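Local coordinates for periplasmic oligopeptide-binding protein (Burkholderia pseudomallei, PDB 3ZS6), which probably captures oligopeptides in the periplasm and delivers them to an ABC transporter for uptake into the cell, at residues I31-F36 against P153-N158; T149-L154 against I494-S499; R288-S293 against A365-S370; R316-D321 against N465-V470; V385-K388 against Q393-D396. All coordinates share one frame; numbering follows the deposited sequence. Where two conformers were deposited one is given.

Contact 1. Residues I31-F36 against P153-N158; sequences IGLDLF and PLTPVN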
# COMPACT_ATOMS: atom_id res chain seq x y z
N ILE A 31 -5.11 10.09 -3.04
CA ILE A 31 -6.03 11.19 -2.78
C ILE A 31 -5.64 12.03 -1.55
O ILE A 31 -5.57 13.25 -1.63
CB ILE A 31 -7.47 10.70 -2.64
CG1 ILE A 31 -7.94 10.08 -3.96
CG2 ILE A 31 -8.41 11.85 -2.25
CD1 ILE A 31 -9.32 9.45 -3.90
N GLY A 32 -5.36 11.38 -0.43
CA GLY A 32 -5.05 12.08 0.81
C GLY A 32 -3.80 12.96 0.75
O GLY A 32 -3.72 13.99 1.45
N LEU A 33 -2.82 12.56 -0.06
CA LEU A 33 -1.57 13.32 -0.13
C LEU A 33 -1.67 14.54 -1.06
O LEU A 33 -0.80 15.41 -1.03
CB LEU A 33 -0.40 12.41 -0.53
CG LEU A 33 0.05 11.40 0.54
CD1 LEU A 33 1.04 10.41 -0.04
CD2 LEU A 33 0.65 12.10 1.78
N ASP A 34 -2.72 14.59 -1.87
CA ASP A 34 -3.06 15.83 -2.56
C ASP A 34 -3.70 16.82 -1.56
O ASP A 34 -3.56 18.03 -1.70
CB ASP A 34 -4.05 15.57 -3.71
CG ASP A 34 -3.38 15.01 -4.96
OD1 ASP A 34 -2.13 14.92 -5.03
OD2 ASP A 34 -4.13 14.68 -5.90
N LEU A 35 -4.40 16.29 -0.54
CA LEU A 35 -5.11 17.14 0.44
C LEU A 35 -4.29 17.52 1.68
O LEU A 35 -4.53 18.57 2.29
CB LEU A 35 -6.41 16.46 0.89
CG LEU A 35 -7.49 16.25 -0.18
CD1 LEU A 35 -8.58 15.33 0.35
CD2 LEU A 35 -8.07 17.59 -0.66
N PHE A 36 -3.34 16.66 2.05
CA PHE A 36 -2.52 16.86 3.25
C PHE A 36 -1.04 16.74 2.92
O PHE A 36 -0.65 16.01 2.02
CB PHE A 36 -2.84 15.82 4.33
CG PHE A 36 -4.25 15.89 4.87
CD1 PHE A 36 -5.29 15.22 4.22
CD2 PHE A 36 -4.53 16.60 6.03
CE1 PHE A 36 -6.59 15.27 4.72
CE2 PHE A 36 -5.82 16.66 6.54
CZ PHE A 36 -6.85 15.99 5.89
N PRO A 153 -0.78 8.49 6.55
CA PRO A 153 -1.17 8.41 7.96
C PRO A 153 -0.28 9.24 8.89
O PRO A 153 -0.67 9.45 10.03
CB PRO A 153 -1.05 6.91 8.28
CG PRO A 153 -1.14 6.22 6.92
CD PRO A 153 -0.40 7.17 6.00
N LEU A 154 0.88 9.71 8.42
CA LEU A 154 1.71 10.57 9.27
C LEU A 154 1.56 12.06 8.97
O LEU A 154 2.25 12.90 9.57
CB LEU A 154 3.19 10.13 9.26
CG LEU A 154 3.45 8.71 9.82
CD1 LEU A 154 4.93 8.33 9.74
CD2 LEU A 154 2.95 8.58 11.26
N THR A 155 0.65 12.41 8.07
CA THR A 155 0.31 13.82 7.87
C THR A 155 -0.35 14.42 9.11
O THR A 155 -0.93 13.70 9.94
CB THR A 155 -0.59 14.05 6.64
OG1 THR A 155 -1.81 13.32 6.78
CG2 THR A 155 0.13 13.62 5.36
N PRO A 156 -0.28 15.76 9.25
CA PRO A 156 -0.85 16.38 10.45
C PRO A 156 -2.36 16.47 10.35
O PRO A 156 -2.92 16.40 9.25
CB PRO A 156 -0.23 17.78 10.45
CG PRO A 156 0.04 18.07 9.00
CD PRO A 156 0.35 16.74 8.35
N VAL A 157 -3.01 16.58 11.50
CA VAL A 157 -4.45 16.75 11.59
C VAL A 157 -4.79 17.94 12.48
O VAL A 157 -4.11 18.18 13.47
CB VAL A 157 -5.11 15.49 12.17
CG1 VAL A 157 -6.60 15.71 12.36
CG2 VAL A 157 -4.85 14.30 11.25
N ASN A 158 -5.85 18.66 12.13
CA ASN A 158 -6.25 19.86 12.85
C ASN A 158 -7.15 19.54 14.04
O ASN A 158 -8.34 19.25 13.87
CB ASN A 158 -6.94 20.84 11.88
CG ASN A 158 -7.27 22.18 12.53
OD1 ASN A 158 -8.22 22.28 13.31
ND2 ASN A 158 -6.52 23.21 12.19

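Contact 2. Residues T149-L154 against I494-S499; sequences TAMAPL and IDMRAS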
# COMPACT_ATOMS: atom_id res chain seq x y z
N THR A 149 7.55 9.47 6.84
CA THR A 149 6.80 10.68 7.15
C THR A 149 6.14 11.28 5.91
O THR A 149 5.34 12.21 6.01
CB THR A 149 7.70 11.77 7.80
OG1 THR A 149 8.55 12.35 6.80
CG2 THR A 149 8.57 11.16 8.90
N ALA A 150 6.47 10.75 4.73
CA ALA A 150 5.84 11.22 3.49
C ALA A 150 4.50 10.52 3.19
O ALA A 150 3.81 10.89 2.24
CB ALA A 150 6.81 11.07 2.30
N MET A 151 4.13 9.52 3.98
CA MET A 151 2.89 8.77 3.76
C MET A 151 1.69 9.42 4.46
O MET A 151 1.84 10.14 5.44
CB MET A 151 3.05 7.33 4.25
CG MET A 151 3.95 6.46 3.36
SD MET A 151 3.37 6.33 1.64
CE MET A 151 4.33 7.60 0.85
N ALA A 152 0.49 9.12 3.97
CA ALA A 152 -0.72 9.79 4.46
C ALA A 152 -1.00 9.67 5.96
O ALA A 152 -1.41 10.65 6.59
CB ALA A 152 -1.94 9.38 3.63
N PRO A 153 -0.78 8.49 6.55
CA PRO A 153 -1.17 8.41 7.96
C PRO A 153 -0.28 9.24 8.89
O PRO A 153 -0.67 9.45 10.03
CB PRO A 153 -1.05 6.91 8.28
CG PRO A 153 -1.14 6.22 6.92
CD PRO A 153 -0.40 7.17 6.00
N LEU A 154 0.88 9.71 8.42
CA LEU A 154 1.71 10.57 9.27
C LEU A 154 1.56 12.06 8.97
O LEU A 154 2.25 12.90 9.57
CB LEU A 154 3.19 10.13 9.26
CG LEU A 154 3.45 8.71 9.82
CD1 LEU A 154 4.93 8.33 9.74
CD2 LEU A 154 2.95 8.58 11.26
N ILE A 494 7.30 3.23 -5.92
CA ILE A 494 6.19 2.92 -5.03
C ILE A 494 4.90 3.56 -5.52
O ILE A 494 3.87 3.48 -4.87
CB ILE A 494 6.47 3.28 -3.55
CG1 ILE A 494 6.49 4.78 -3.32
CG2 ILE A 494 7.78 2.64 -3.08
CD1 ILE A 494 6.56 5.15 -1.84
N ASP A 495 4.97 4.17 -6.70
CA ASP A 495 3.79 4.75 -7.35
C ASP A 495 3.03 5.74 -6.47
O ASP A 495 1.79 5.70 -6.40
CB ASP A 495 2.85 3.67 -7.90
CG ASP A 495 1.77 4.25 -8.82
OD1 ASP A 495 1.96 5.37 -9.37
OD2 ASP A 495 0.73 3.61 -8.99
N MET A 496 3.77 6.62 -5.81
CA MET A 496 3.16 7.70 -5.05
C MET A 496 3.37 9.00 -5.82
O MET A 496 4.34 9.74 -5.60
CB MET A 496 3.72 7.77 -3.62
CG MET A 496 3.04 6.80 -2.62
SD MET A 496 1.31 7.22 -2.26
CE MET A 496 0.40 5.85 -2.99
N ARG A 497 2.45 9.26 -6.74
CA ARG A 497 2.61 10.37 -7.69
C ARG A 497 1.54 11.43 -7.45
O ARG A 497 0.39 11.27 -7.85
CB ARG A 497 2.54 9.84 -9.13
CG ARG A 497 3.66 8.82 -9.49
CD ARG A 497 3.40 8.17 -10.86
NE ARG A 497 4.62 7.67 -11.51
CZ ARG A 497 5.01 6.40 -11.53
NH1 ARG A 497 4.30 5.46 -10.91
NH2 ARG A 497 6.14 6.07 -12.16
N ALA A 498 1.95 12.50 -6.78
CA ALA A 498 1.03 13.57 -6.39
C ALA A 498 0.68 14.45 -7.57
O ALA A 498 1.50 14.66 -8.47
CB ALA A 498 1.66 14.41 -5.28
N SER A 499 -0.53 14.98 -7.57
CA SER A 499 -0.96 15.86 -8.65
C SER A 499 -0.12 17.15 -8.78
O SER A 499 0.09 17.65 -9.88
CB SER A 499 -2.44 16.20 -8.49
OG SER A 499 -3.22 15.01 -8.46

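Contact 3. Residues R288-S293 against A365-S370; sequences REILTS and ALFAAS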
# COMPACT_ATOMS: atom_id res chain seq x y z
N ARG A 288 2.38 -19.83 -12.18
CA ARG A 288 2.50 -18.37 -12.25
C ARG A 288 3.09 -17.92 -13.59
O ARG A 288 2.98 -16.75 -13.97
CB ARG A 288 3.36 -17.85 -11.10
CG ARG A 288 2.79 -18.18 -9.70
CD ARG A 288 3.90 -18.10 -8.65
NE ARG A 288 3.40 -18.39 -7.31
CZ ARG A 288 3.00 -19.60 -6.91
NH1 ARG A 288 3.01 -20.63 -7.76
NH2 ARG A 288 2.56 -19.77 -5.67
N GLU A 289 3.72 -18.85 -14.30
CA GLU A 289 4.28 -18.56 -15.60
C GLU A 289 3.15 -18.36 -16.60
O GLU A 289 3.12 -17.37 -17.33
CB GLU A 289 5.22 -19.68 -16.05
CG GLU A 289 6.49 -19.18 -16.72
CD GLU A 289 6.21 -18.34 -17.95
OE1 GLU A 289 5.24 -18.64 -18.67
OE2 GLU A 289 6.97 -17.37 -18.19
N ILE A 290 2.21 -19.30 -16.61
CA ILE A 290 1.01 -19.19 -17.44
C ILE A 290 0.16 -17.99 -17.03
O ILE A 290 -0.35 -17.26 -17.88
CB ILE A 290 0.17 -20.48 -17.37
CG1 ILE A 290 0.93 -21.65 -18.01
CG2 ILE A 290 -1.16 -20.29 -18.06
CD1 ILE A 290 0.26 -22.99 -17.81
N LEU A 291 0.02 -17.80 -15.73
CA LEU A 291 -0.74 -16.67 -15.19
C LEU A 291 -0.25 -15.36 -15.79
O LEU A 291 -1.04 -14.57 -16.30
CB LEU A 291 -0.65 -16.64 -13.66
CG LEU A 291 -1.33 -15.46 -12.96
CD1 LEU A 291 -2.78 -15.29 -13.43
CD2 LEU A 291 -1.27 -15.61 -11.44
N THR A 292 1.06 -15.14 -15.74
CA THR A 292 1.62 -13.87 -16.18
C THR A 292 1.74 -13.74 -17.71
O THR A 292 1.45 -12.68 -18.27
CB THR A 292 2.99 -13.59 -15.53
OG1 THR A 292 3.86 -14.71 -15.73
CG2 THR A 292 2.81 -13.35 -14.02
N SER A 293 2.16 -14.81 -18.38
CA SER A 293 2.39 -14.75 -19.81
C SER A 293 1.09 -14.77 -20.62
O SER A 293 1.01 -14.18 -21.69
CB SER A 293 3.31 -15.88 -20.27
OG SER A 293 2.68 -17.14 -20.15
N ALA A 365 -8.74 -15.01 -10.40
CA ALA A 365 -9.48 -15.90 -9.52
C ALA A 365 -10.02 -17.14 -10.25
O ALA A 365 -9.95 -18.26 -9.72
CB ALA A 365 -10.62 -15.15 -8.84
N LEU A 366 -10.57 -16.95 -11.45
CA LEU A 366 -11.04 -18.07 -12.26
C LEU A 366 -9.89 -19.03 -12.56
O LEU A 366 -10.07 -20.26 -12.57
CB LEU A 366 -11.67 -17.57 -13.56
CG LEU A 366 -13.10 -17.03 -13.41
CD1 LEU A 366 -13.54 -16.20 -14.63
CD2 LEU A 366 -14.09 -18.16 -13.14
N PHE A 367 -8.71 -18.47 -12.81
CA PHE A 367 -7.53 -19.28 -13.06
C PHE A 367 -7.15 -20.12 -11.83
O PHE A 367 -6.96 -21.32 -11.94
CB PHE A 367 -6.34 -18.41 -13.48
CG PHE A 367 -5.08 -19.20 -13.75
CD1 PHE A 367 -5.00 -20.03 -14.86
CD2 PHE A 367 -3.99 -19.11 -12.90
CE1 PHE A 367 -3.85 -20.76 -15.12
CE2 PHE A 367 -2.83 -19.83 -13.15
CZ PHE A 367 -2.76 -20.65 -14.26
N ALA A 368 -7.06 -19.47 -10.67
CA ALA A 368 -6.75 -20.18 -9.43
C ALA A 368 -7.75 -21.30 -9.15
O ALA A 368 -7.37 -22.43 -8.82
CB ALA A 368 -6.70 -19.21 -8.25
N ALA A 369 -9.03 -20.98 -9.27
CA ALA A 369 -10.08 -21.97 -9.06
C ALA A 369 -9.88 -23.21 -9.94
O ALA A 369 -9.95 -24.34 -9.45
CB ALA A 369 -11.46 -21.35 -9.29
N SER A 370 -9.63 -23.00 -11.23
CA SER A 370 -9.51 -24.13 -12.15
C SER A 370 -8.24 -24.93 -11.85
O SER A 370 -8.23 -26.16 -11.88
CB SER A 370 -9.53 -23.67 -13.62
OG SER A 370 -8.27 -23.19 -14.03

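Contact 4. Residues R316-D321 against N465-V470; sequences RPFTPD and NDYPMV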
# COMPACT_ATOMS: atom_id res chain seq x y z
N ARG A 316 17.98 -10.87 -1.84
CA ARG A 316 17.32 -11.50 -2.97
C ARG A 316 15.93 -11.93 -2.57
O ARG A 316 15.63 -12.06 -1.38
CB ARG A 316 18.11 -12.74 -3.39
CG ARG A 316 18.49 -13.63 -2.21
CD ARG A 316 18.42 -15.12 -2.54
NE ARG A 316 18.77 -15.92 -1.37
CZ ARG A 316 17.91 -16.32 -0.44
NH1 ARG A 316 16.62 -15.98 -0.52
NH2 ARG A 316 18.33 -17.04 0.59
N PRO A 317 15.06 -12.17 -3.56
CA PRO A 317 13.72 -12.64 -3.23
C PRO A 317 13.76 -14.09 -2.76
O PRO A 317 14.82 -14.73 -2.77
CB PRO A 317 12.96 -12.53 -4.56
CG PRO A 317 14.02 -12.59 -5.60
CD PRO A 317 15.23 -11.92 -5.01
N PHE A 318 12.60 -14.59 -2.35
CA PHE A 318 12.45 -15.97 -1.94
C PHE A 318 12.03 -16.82 -3.14
O PHE A 318 11.02 -16.54 -3.79
CB PHE A 318 11.42 -16.07 -0.82
CG PHE A 318 10.98 -17.47 -0.50
CD1 PHE A 318 11.77 -18.29 0.29
CD2 PHE A 318 9.78 -17.96 -0.98
CE1 PHE A 318 11.36 -19.58 0.60
CE2 PHE A 318 9.36 -19.24 -0.69
CZ PHE A 318 10.15 -20.06 0.11
N THR A 319 12.82 -17.84 -3.45
CA THR A 319 12.50 -18.75 -4.54
C THR A 319 12.56 -20.18 -4.02
O THR A 319 13.64 -20.72 -3.80
CB THR A 319 13.45 -18.61 -5.73
OG1 THR A 319 13.38 -17.27 -6.25
CG2 THR A 319 13.07 -19.57 -6.84
N PRO A 320 11.39 -20.80 -3.83
CA PRO A 320 11.31 -22.17 -3.31
C PRO A 320 11.83 -23.21 -4.28
O PRO A 320 11.80 -23.04 -5.51
CB PRO A 320 9.81 -22.37 -3.12
CG PRO A 320 9.20 -21.51 -4.17
CD PRO A 320 10.06 -20.28 -4.18
N ASP A 321 12.31 -24.29 -3.69
CA ASP A 321 12.78 -25.48 -4.38
C ASP A 321 11.89 -25.86 -5.56
O ASP A 321 12.38 -26.07 -6.67
CB ASP A 321 12.79 -26.63 -3.37
CG ASP A 321 13.58 -27.81 -3.85
OD1 ASP A 321 13.87 -27.88 -5.07
OD2 ASP A 321 13.92 -28.67 -3.02
N ASN A 465 8.63 -20.13 4.00
CA ASN A 465 8.59 -21.59 4.10
C ASN A 465 7.36 -22.06 4.86
O ASN A 465 6.98 -23.23 4.79
CB ASN A 465 9.87 -22.14 4.73
CG ASN A 465 11.03 -22.18 3.75
OD1 ASN A 465 10.90 -22.68 2.64
ND2 ASN A 465 12.17 -21.64 4.17
N ASP A 466 6.72 -21.14 5.57
CA ASP A 466 5.45 -21.42 6.24
C ASP A 466 4.23 -21.12 5.36
O ASP A 466 3.10 -21.44 5.72
CB ASP A 466 5.37 -20.66 7.57
CG ASP A 466 6.25 -21.26 8.66
OD1 ASP A 466 6.72 -22.41 8.49
OD2 ASP A 466 6.47 -20.60 9.70
N TYR A 467 4.46 -20.49 4.21
CA TYR A 467 3.37 -20.13 3.28
C TYR A 467 2.16 -19.51 3.97
O TYR A 467 1.03 -19.95 3.78
CB TYR A 467 2.98 -21.35 2.43
CG TYR A 467 4.17 -21.86 1.66
CD1 TYR A 467 4.51 -21.30 0.44
CD2 TYR A 467 5.00 -22.84 2.19
CE1 TYR A 467 5.62 -21.73 -0.25
CE2 TYR A 467 6.11 -23.29 1.50
CZ TYR A 467 6.41 -22.72 0.28
OH TYR A 467 7.51 -23.14 -0.43
N PRO A 468 2.40 -18.47 4.78
CA PRO A 468 1.31 -17.76 5.47
C PRO A 468 0.32 -17.12 4.49
O PRO A 468 -0.83 -16.91 4.86
CB PRO A 468 2.05 -16.69 6.29
CG PRO A 468 3.38 -16.52 5.60
CD PRO A 468 3.72 -17.91 5.10
N MET A 469 0.78 -16.81 3.28
CA MET A 469 -0.10 -16.36 2.20
C MET A 469 0.45 -16.91 0.89
O MET A 469 1.44 -17.64 0.89
CB MET A 469 -0.19 -14.83 2.15
CG MET A 469 1.16 -14.11 2.06
SD MET A 469 1.83 -13.61 3.67
CE MET A 469 0.82 -12.15 4.02
N VAL A 470 -0.18 -16.57 -0.23
CA VAL A 470 0.24 -17.10 -1.52
C VAL A 470 0.61 -16.01 -2.52
O VAL A 470 -0.26 -15.51 -3.25
CB VAL A 470 -0.86 -17.98 -2.17
CG1 VAL A 470 -0.37 -18.58 -3.48
CG2 VAL A 470 -1.32 -19.07 -1.19

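Contact 5. Residues V385-K388 against Q393-D396; sequences VEFK and QRHD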
# COMPACT_ATOMS: atom_id res chain seq x y z
N VAL A 385 -16.81 -8.65 -4.09
CA VAL A 385 -17.34 -7.57 -3.25
C VAL A 385 -16.63 -6.25 -3.55
O VAL A 385 -15.59 -6.22 -4.22
CB VAL A 385 -17.15 -7.86 -1.75
CG1 VAL A 385 -17.88 -9.13 -1.34
CG2 VAL A 385 -15.66 -7.94 -1.41
N GLU A 386 -17.20 -5.16 -3.03
CA GLU A 386 -16.56 -3.86 -3.09
C GLU A 386 -15.24 -3.89 -2.30
O GLU A 386 -15.14 -4.57 -1.27
CB GLU A 386 -17.48 -2.77 -2.52
CG GLU A 386 -16.83 -1.41 -2.43
CD GLU A 386 -17.78 -0.33 -1.94
OE1 GLU A 386 -18.86 -0.67 -1.41
OE2 GLU A 386 -17.44 0.87 -2.09
N PHE A 387 -14.25 -3.14 -2.77
CA PHE A 387 -12.93 -3.16 -2.14
C PHE A 387 -12.94 -2.79 -0.65
O PHE A 387 -12.25 -3.43 0.14
CB PHE A 387 -11.95 -2.25 -2.89
CG PHE A 387 -10.54 -2.31 -2.36
CD1 PHE A 387 -9.81 -3.49 -2.41
CD2 PHE A 387 -9.95 -1.18 -1.81
CE1 PHE A 387 -8.51 -3.55 -1.92
CE2 PHE A 387 -8.65 -1.22 -1.32
CZ PHE A 387 -7.93 -2.41 -1.37
N LYS A 388 -13.71 -1.77 -0.28
CA LYS A 388 -13.80 -1.36 1.13
C LYS A 388 -14.29 -2.50 2.00
O LYS A 388 -13.84 -2.67 3.13
CB LYS A 388 -14.76 -0.17 1.29
CG LYS A 388 -14.13 1.19 1.07
CD LYS A 388 -15.18 2.24 0.77
CE LYS A 388 -16.29 2.25 1.81
NZ LYS A 388 -17.34 3.27 1.50
N GLN A 393 -13.39 -7.31 5.60
CA GLN A 393 -13.51 -8.75 5.76
C GLN A 393 -12.17 -9.42 6.06
O GLN A 393 -12.10 -10.33 6.88
CB GLN A 393 -14.19 -9.39 4.54
CG GLN A 393 -15.69 -9.17 4.51
CD GLN A 393 -16.34 -9.77 3.27
OE1 GLN A 393 -15.67 -10.04 2.28
NE2 GLN A 393 -17.65 -9.99 3.33
N ARG A 394 -11.11 -8.98 5.39
CA ARG A 394 -9.78 -9.53 5.65
C ARG A 394 -9.32 -9.22 7.09
O ARG A 394 -8.82 -10.11 7.79
CB ARG A 394 -8.76 -9.04 4.60
CG ARG A 394 -9.04 -9.56 3.19
CD ARG A 394 -8.00 -9.10 2.16
NE ARG A 394 -7.62 -7.69 2.30
CZ ARG A 394 -7.26 -6.88 1.30
NH1 ARG A 394 -7.26 -7.32 0.04
NH2 ARG A 394 -6.90 -5.62 1.56
N HIS A 395 -9.50 -7.98 7.53
CA HIS A 395 -9.18 -7.62 8.92
C HIS A 395 -9.91 -8.52 9.91
O HIS A 395 -9.35 -8.91 10.94
CB HIS A 395 -9.51 -6.14 9.21
CG HIS A 395 -8.45 -5.18 8.77
ND1 HIS A 395 -7.17 -5.18 9.28
CD2 HIS A 395 -8.49 -4.17 7.86
CE1 HIS A 395 -6.46 -4.23 8.70
NE2 HIS A 395 -7.24 -3.60 7.83
N ASP A 396 -11.17 -8.83 9.61
CA ASP A 396 -12.04 -9.54 10.55
C ASP A 396 -11.99 -11.04 10.33
O ASP A 396 -12.68 -11.81 11.01
CB ASP A 396 -13.49 -9.05 10.45
CG ASP A 396 -13.67 -7.59 10.88
OD1 ASP A 396 -12.74 -7.03 11.48
OD2 ASP A 396 -14.74 -7.00 10.61

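Contact 1. Residues I31-F36 against P153-N158
Phe36 packs directly against Thr155, and their CA atoms, 6.2 Å apart, are the nearest CA pair between the segments. The two side chains cross at roughly a right angle. Phe36 CB sits 3.6 Å from Thr155 OG1 and 3.8 Å from Thr155 CG2, so the methylene meets both branches of the threonine. Thr155 OG1 lies between its own backbone N and carbonyl carbon (chi1 59°), where it hydrogen-bonds to Ala152 O; its contact with Phe36 is therefore packing by an oxygen already occupied. Farther along, Phe36 CD2 comes within 3.6 Å of Pro156 O, which approaches the ring obliquely. On the helix side, Phe36 N donates to Gly32 O at 2.8 Å, and that same carbonyl oxygen lies at the edge of the Phe36 ring, in its plane.

Phe36 is the first residue to abandon helical angles after helix 26-35, which rests on Met194 and Leu183 of the sheet containing strands 181-187 and 191-196. The 153-158 loop leans instead on helix 82-93 through Pro156 and Val157. The contact joins these two parts of the chain, an arrangement consistent with two packed domains of a periplasmic binding protein.

Packing is slacker at Leu33, which is partly exposed while Phe36, Thr155 and Pro156 are buried. Only its CD2 reaches across, at a slant, to Thr155 CG2 at 3.9 Å. The Pro156 ring touches Asp84 and Phe85 of helix 82-93, and its carbonyl oxygen is what meets Phe36.

Contact 2. Residues T149-L154 against I494-S499
Met151 lays its terminal methyl on Met496: Met151 CE is 3.8 Å from Met496 CG, and the two thioether chains cross obliquely. The same CE touches Ile494 CD1 more loosely, at 4.3 Å, so one methyl is applied to two residues of the 494-499 loop. Met151 starts with CG anti to its carbonyl carbon (chi1 -72°) and then bends at chi2 and chi3, which brings CE across to the far segment although the backbones stay well apart, 8.9 Å between the CA atoms of Met151 and Met496. Both methionines were modelled in two conformers, so these distances describe one of the alternatives.

Here two loops distant in sequence meet beside the ligand site of the periplasmic binding protein fold: Met496 also packs on an acidic side chain of the bound peptide, and it leans on Trp26, Asn29 and Thr30 of helix 26-35. Met151 is backed by Ile42 and Leu104.

On either side of Met496 in the chain, Asp495 and Arg497 pair with each other. Arg497 NH1 forms a salt bridge with Asp495 OD1 at 2.8 Å; the oxygen lies in the guanidinium plane, yet the donor comes from above the carboxylate plane, 50° out of it. Asp495 OD2 turns to a second arginine, Arg479.

Contact 3. Residues R288-S293 against A365-S370
Two helical segments approach with their CA atoms closest at Leu291 and Phe367, 7.6 Å apart. Helix 359-376 is the helical link of a beta-alpha-beta crossover between parallel strands 350-356 and 379-385. Helix 288-296 packs beside it, and both rest on the same mixed sheet: Ala365 and Ala368 touch Tyr264, while Leu291 touches Phe473.

Phe367 carries the contact from its side. Its CG points directly opposite the backbone N (chi1 180°), which extends the ring toward 288-293, where it meets consecutive residues. Ile290 CG2 comes within 4.0 Å of Phe367 CE1, and these side chains cross at about a right angle. Leu291 runs at a slant to the phenylalanine side chain, and Leu291 CB is 3.9 Å from Phe367 CE2. Both touches are apolar packing.

Burial is graded across the interface, with Leu291 buried and Ile290 and Phe367 partly exposed. Thus Ile290 lies toward the outer part and Leu291 toward the sheet. Leu291 makes a second touch with the tip of its branch, its CD1 reaching Phe367 CD2 at 4.0 Å.

Contact 4. Residues R316-D321 against N465-V470
Phe318 presents the rim of its ring to Asn465, with the amide turned almost perpendicular to it: the ring and amide planes are 82° apart. Asn465 OD1 lies near the ring plane and is shared by two edge atoms, being 3.7 Å from Phe318 CE1 and 3.7 Å from Phe318 CZ. An oxygen at that position faces the slightly positive ring hydrogens, which probably makes the contact mildly favourable, although no hydrogen bond is formed.

Tyr467 crosses Phe318 at about a right angle, and its hydroxyl also arrives at the ring edge, with Tyr467 OH 4.1 Å from Phe318 CZ. That oxygen packs closer to Pro320, at 3.6 Å from Pro320 CB, and is hydrogen-bonded to Trp322 NE1. Over one face of the Phe318 ring sits Pro320 N, 4.0 Å above the plane and offset toward the rim, so the chain folds back on its own aromatic. With CG anti to the backbone N (chi1 169°), the ring reaches the other segment and also touches His460, Asp461 and Met464.

Tyr467, the first residue to leave helical angles, has the left-handed conformation (phi 45°) often found at helix C-termini. An irregular, proline-containing loop thereby packs against the connection from helix 449-464 to strand 470-480, a strand of the mixed sheet in this periplasmic binding protein fold.

Contact 5. Residues V385-K388 against Q393-D396
Phe387 and Arg394 approach each other at the first shell, with Phe387 CE1 4.4 Å from Arg394 NH2. The ring and guanidinium meet obliquely at this distance, a loose contact at most. A second touch joins Val385 CG2 to Gln393 OE1 at 4.2 Å. This amide oxygen is buried by the contact and has no polar partner in the model, and a valine methyl is its nearest neighbour across the contact.

Seven residues, about two helical turns, separate Phe387 from Arg394, which brings them to one side of helix 387-395. Glu386 holds the N-cap position, just after strand 379-385. The helix is the connection of a beta-alpha-beta crossover to strand 401-407: both strands run parallel to strand 350-356, which lies between them. Val385 and Gln393 each lean on Thr354 of that middle strand.

Farther out, Arg394 is positioned by strand 401-407. Its NH1 hydrogen-bonds to Arg403 O, and its NE makes a long, weak ion pair with Asp404. Although Phe387 CB points away from 393-396, the ring end comes back toward Arg394, and the side chain also touches Arg403 and Asn356. Both residues reach the ligand: Phe387 packs on the backbone of the bound peptide, and Arg394 on one of its apolar side chains.

Overall arrangement
Contacts 1 and 2 form one group, contacts 3 and 4 another, and contacts 2 and 5 reach the bound peptide. Contacts 1 and 2 have centres 9 Å apart, share Pro153 and Leu154, and are joined by a probable hydrogen bond between Asp34 OD2 and Ser499 OG, 2.7 Å apart. Contacts 3 and 4 have centres 18 Å apart and touch where Arg288 NH2 packs on Val470 CG1 at 3.8 Å; both lie across the chain's centre from contact 1, whose centre is 38 Å from that of contact 3. Met496 meets the peptide from contact 2, Phe387 and Arg394 from contact 5. The centres of these two contacts are 23 Å apart and their nearest atoms about 12 Å, consistent with a ligand held in a cleft between lobes.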